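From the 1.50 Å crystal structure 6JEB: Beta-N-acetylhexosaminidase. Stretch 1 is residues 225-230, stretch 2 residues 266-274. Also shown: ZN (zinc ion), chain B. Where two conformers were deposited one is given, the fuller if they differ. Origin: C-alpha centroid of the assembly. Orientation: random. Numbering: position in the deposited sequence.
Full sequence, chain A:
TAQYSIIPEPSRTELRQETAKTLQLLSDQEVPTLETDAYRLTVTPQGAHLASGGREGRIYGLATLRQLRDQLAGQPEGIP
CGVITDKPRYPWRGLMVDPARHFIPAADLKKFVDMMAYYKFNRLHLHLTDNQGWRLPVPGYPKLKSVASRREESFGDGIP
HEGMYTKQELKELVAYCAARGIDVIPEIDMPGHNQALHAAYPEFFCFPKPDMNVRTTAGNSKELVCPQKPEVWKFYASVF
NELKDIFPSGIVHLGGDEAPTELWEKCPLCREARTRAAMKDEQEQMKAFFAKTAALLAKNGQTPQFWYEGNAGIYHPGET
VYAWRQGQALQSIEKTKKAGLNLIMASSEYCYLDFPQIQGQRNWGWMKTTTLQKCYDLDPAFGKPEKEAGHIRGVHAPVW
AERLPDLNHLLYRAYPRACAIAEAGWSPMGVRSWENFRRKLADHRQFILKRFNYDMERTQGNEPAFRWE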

# COMPACT_ATOMS: atom_id res chain seq x y z
N VAL A 225 9.71 -9.40 -19.75
CA VAL A 225 11.15 -9.62 -19.83
C VAL A 225 11.41 -11.09 -20.17
O VAL A 225 10.63 -11.99 -19.80
CB VAL A 225 11.89 -9.21 -18.54
CG1 VAL A 225 11.88 -7.69 -18.39
CG2 VAL A 225 11.28 -9.90 -17.31
N CYS A 226 12.49 -11.34 -20.90
CA CYS A 226 12.80 -12.69 -21.34
C CYS A 226 13.72 -13.36 -20.32
O CYS A 226 14.87 -12.91 -20.16
CB CYS A 226 13.47 -12.66 -22.71
SG CYS A 226 13.86 -14.34 -23.30
N PRO A 227 13.28 -14.41 -19.63
CA PRO A 227 14.16 -15.04 -18.63
C PRO A 227 15.41 -15.68 -19.21
O PRO A 227 16.30 -16.05 -18.43
CB PRO A 227 13.25 -16.11 -17.98
CG PRO A 227 11.85 -15.67 -18.29
CD PRO A 227 11.94 -15.01 -19.65
N GLN A 228 15.50 -15.83 -20.53
CA GLN A 228 16.68 -16.47 -21.11
C GLN A 228 17.84 -15.52 -21.31
O GLN A 228 18.93 -15.98 -21.67
CB GLN A 228 16.33 -17.12 -22.45
CG GLN A 228 14.96 -17.82 -22.48
CD GLN A 228 14.65 -18.61 -21.22
OE1 GLN A 228 15.53 -19.19 -20.58
NE2 GLN A 228 13.38 -18.63 -20.86
N LYS A 229 17.65 -14.23 -21.08
CA LYS A 229 18.67 -13.26 -21.43
C LYS A 229 19.52 -12.92 -20.21
O LYS A 229 18.98 -12.49 -19.19
CB LYS A 229 18.02 -12.00 -21.99
CG LYS A 229 17.18 -12.31 -23.22
CD LYS A 229 17.18 -11.16 -24.20
CE LYS A 229 16.43 -11.51 -25.46
NZ LYS A 229 16.24 -10.32 -26.34
N PRO A 230 20.84 -13.11 -20.28
CA PRO A 230 21.68 -12.84 -19.10
C PRO A 230 21.60 -11.40 -18.64
O PRO A 230 21.75 -11.13 -17.44
CB PRO A 230 23.09 -13.21 -19.57
CG PRO A 230 23.03 -13.16 -21.07
CD PRO A 230 21.63 -13.60 -21.43
N LYS A 266 5.63 -17.68 -27.66
CA LYS A 266 6.13 -17.51 -29.02
C LYS A 266 7.63 -17.28 -29.10
O LYS A 266 8.22 -17.50 -30.16
CB LYS A 266 5.45 -16.31 -29.68
CG LYS A 266 3.98 -16.52 -29.97
CD LYS A 266 3.35 -15.28 -30.57
CE LYS A 266 1.87 -15.53 -30.85
NZ LYS A 266 1.19 -14.33 -31.40
N CYS A 267 8.26 -16.85 -28.01
CA CYS A 267 9.66 -16.47 -28.03
C CYS A 267 10.54 -17.64 -28.46
O CYS A 267 10.45 -18.73 -27.87
CB CYS A 267 10.08 -16.00 -26.64
SG CYS A 267 11.86 -15.70 -26.48
N PRO A 268 11.41 -17.47 -29.46
CA PRO A 268 12.27 -18.59 -29.87
C PRO A 268 13.26 -19.01 -28.80
O PRO A 268 13.63 -20.19 -28.75
CB PRO A 268 12.97 -18.06 -31.13
CG PRO A 268 12.93 -16.57 -30.98
CD PRO A 268 11.62 -16.28 -30.29
N LEU A 269 13.69 -18.09 -27.93
CA LEU A 269 14.57 -18.48 -26.83
C LEU A 269 13.80 -19.22 -25.75
O LEU A 269 14.25 -20.26 -25.25
CB LEU A 269 15.24 -17.24 -26.23
CG LEU A 269 16.10 -16.41 -27.19
CD1 LEU A 269 16.66 -15.21 -26.45
CD2 LEU A 269 17.22 -17.25 -27.79
N CYS A 270 12.64 -18.69 -25.36
CA CYS A 270 11.86 -19.33 -24.30
C CYS A 270 11.34 -20.70 -24.73
O CYS A 270 11.25 -21.61 -23.89
CB CYS A 270 10.71 -18.43 -23.85
SG CYS A 270 11.25 -16.95 -22.95
N ARG A 271 10.99 -20.87 -26.01
CA ARG A 271 10.52 -22.18 -26.46
C ARG A 271 11.54 -23.26 -26.19
O ARG A 271 11.21 -24.33 -25.65
CB ARG A 271 10.18 -22.13 -27.95
CG ARG A 271 8.84 -21.49 -28.22
CD ARG A 271 8.59 -21.33 -29.69
NE ARG A 271 7.20 -20.98 -29.92
CZ ARG A 271 6.64 -20.83 -31.11
NH1 ARG A 271 7.36 -21.01 -32.22
NH2 ARG A 271 5.36 -20.51 -31.20
N GLU A 272 12.80 -23.02 -26.56
CA GLU A 272 13.83 -24.04 -26.35
C GLU A 272 14.23 -24.16 -24.89
O GLU A 272 14.59 -25.25 -24.44
CB GLU A 272 15.05 -23.77 -27.22
CG GLU A 272 14.92 -24.29 -28.62
CD GLU A 272 14.67 -25.80 -28.67
OE1 GLU A 272 15.47 -26.58 -28.12
OE2 GLU A 272 13.65 -26.20 -29.26
N ALA A 273 14.19 -23.05 -24.14
CA ALA A 273 14.46 -23.15 -22.71
C ALA A 273 13.43 -24.03 -22.02
O ALA A 273 13.78 -24.83 -21.14
CB ALA A 273 14.50 -21.76 -22.08
N ARG A 274 12.16 -23.91 -22.42
CA ARG A 274 11.13 -24.79 -21.85
C ARG A 274 11.39 -26.24 -22.23
O ARG A 274 11.21 -27.14 -21.40
CB ARG A 274 9.74 -24.36 -22.30
CG ARG A 274 9.25 -23.09 -21.63
CD ARG A 274 7.75 -22.87 -21.87
NE ARG A 274 7.41 -22.84 -23.29
CZ ARG A 274 7.45 -21.74 -24.04
NH1 ARG A 274 7.82 -20.58 -23.51
NH2 ARG A 274 7.12 -21.80 -25.33
ZN ZN B . 11.84 -15.04 -24.24

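The contact between these two stretches is a small zinc-centred junction, in which three cysteine thiolates from a turn and a helix start share one metal ion and a few neighbouring side chains close around them. It illustrates a general principle of structural zinc sites: the metal joins segments distant in sequence, here 40 residues apart at their nearest touching pair, while backbone amides and nearby polar groups support the sulfurs that hold it.

Stretch 1 supplies one ligand, Cys-226 SG at 2.3 Å from ZN. Stretch 2 supplies two, with Cys-267 SG at 2.3 Å and Cys-270 SG at 2.4 Å from ZN, and a fourth ligand atom comes from elsewhere in the structure. The shared metal accounts for the close gathering of sulfurs: Cys-226 SG lies 3.7 Å from Cys-270 SG and 4.0 Å from Cys-267 SG, far too long for a disulfide.

Each stretch presents its sulfur ligands from a well-defined backbone frame. Cys-226 opens a type I beta turn that ends at Lys-229, closed by Lys-229 N donating to Cys-226 O at 3.2 Å. Within that turn Gln-228 N also donates to Cys-226 SG at 3.5 Å. In stretch 2, Cys-267 is the N-cap of the helix beginning at Pro-268, and its SG accepts from Cys-270 N at 3.3 Å. This sulfur therefore caps the helix and binds zinc at once. Such N-H to sulfur bonds suit metal-bound thiolates, whose electron-rich sulfur can accept a hydrogen bond while remaining a ligand.

Gln-228 carries the same chemistry across the interface. The CA atoms nearest each other across the stretches are Gln-228 CA and Leu-269 CA, 6.4 Å apart, and the glutamine points its CA-to-CB bond toward the helix. Its NE2 donates to Cys-270 SG at 3.4 Å, and the nearly straight angle of 173° directs the hydrogen at the sulfur. The other end of the amide, OE1, comes within 3.1 Å of Ala-273 CB, a tight van der Waals approach to the small methyl group one helical turn further along.

Aliphatic packing completes the junction. Gln-228 CG rests 3.8 Å from Leu-269 CB, while Lys-229, whose CA-to-CB bond runs sideways, brings CE to 3.8 Å from Leu-269 CD1. Pro-227 adds a lighter touch, CD to Cys-270 SG at 3.9 Å. The whole contact buries just 266 Å², a modest area in which zinc coordination and one N-H to sulfur hydrogen bond join the stretches.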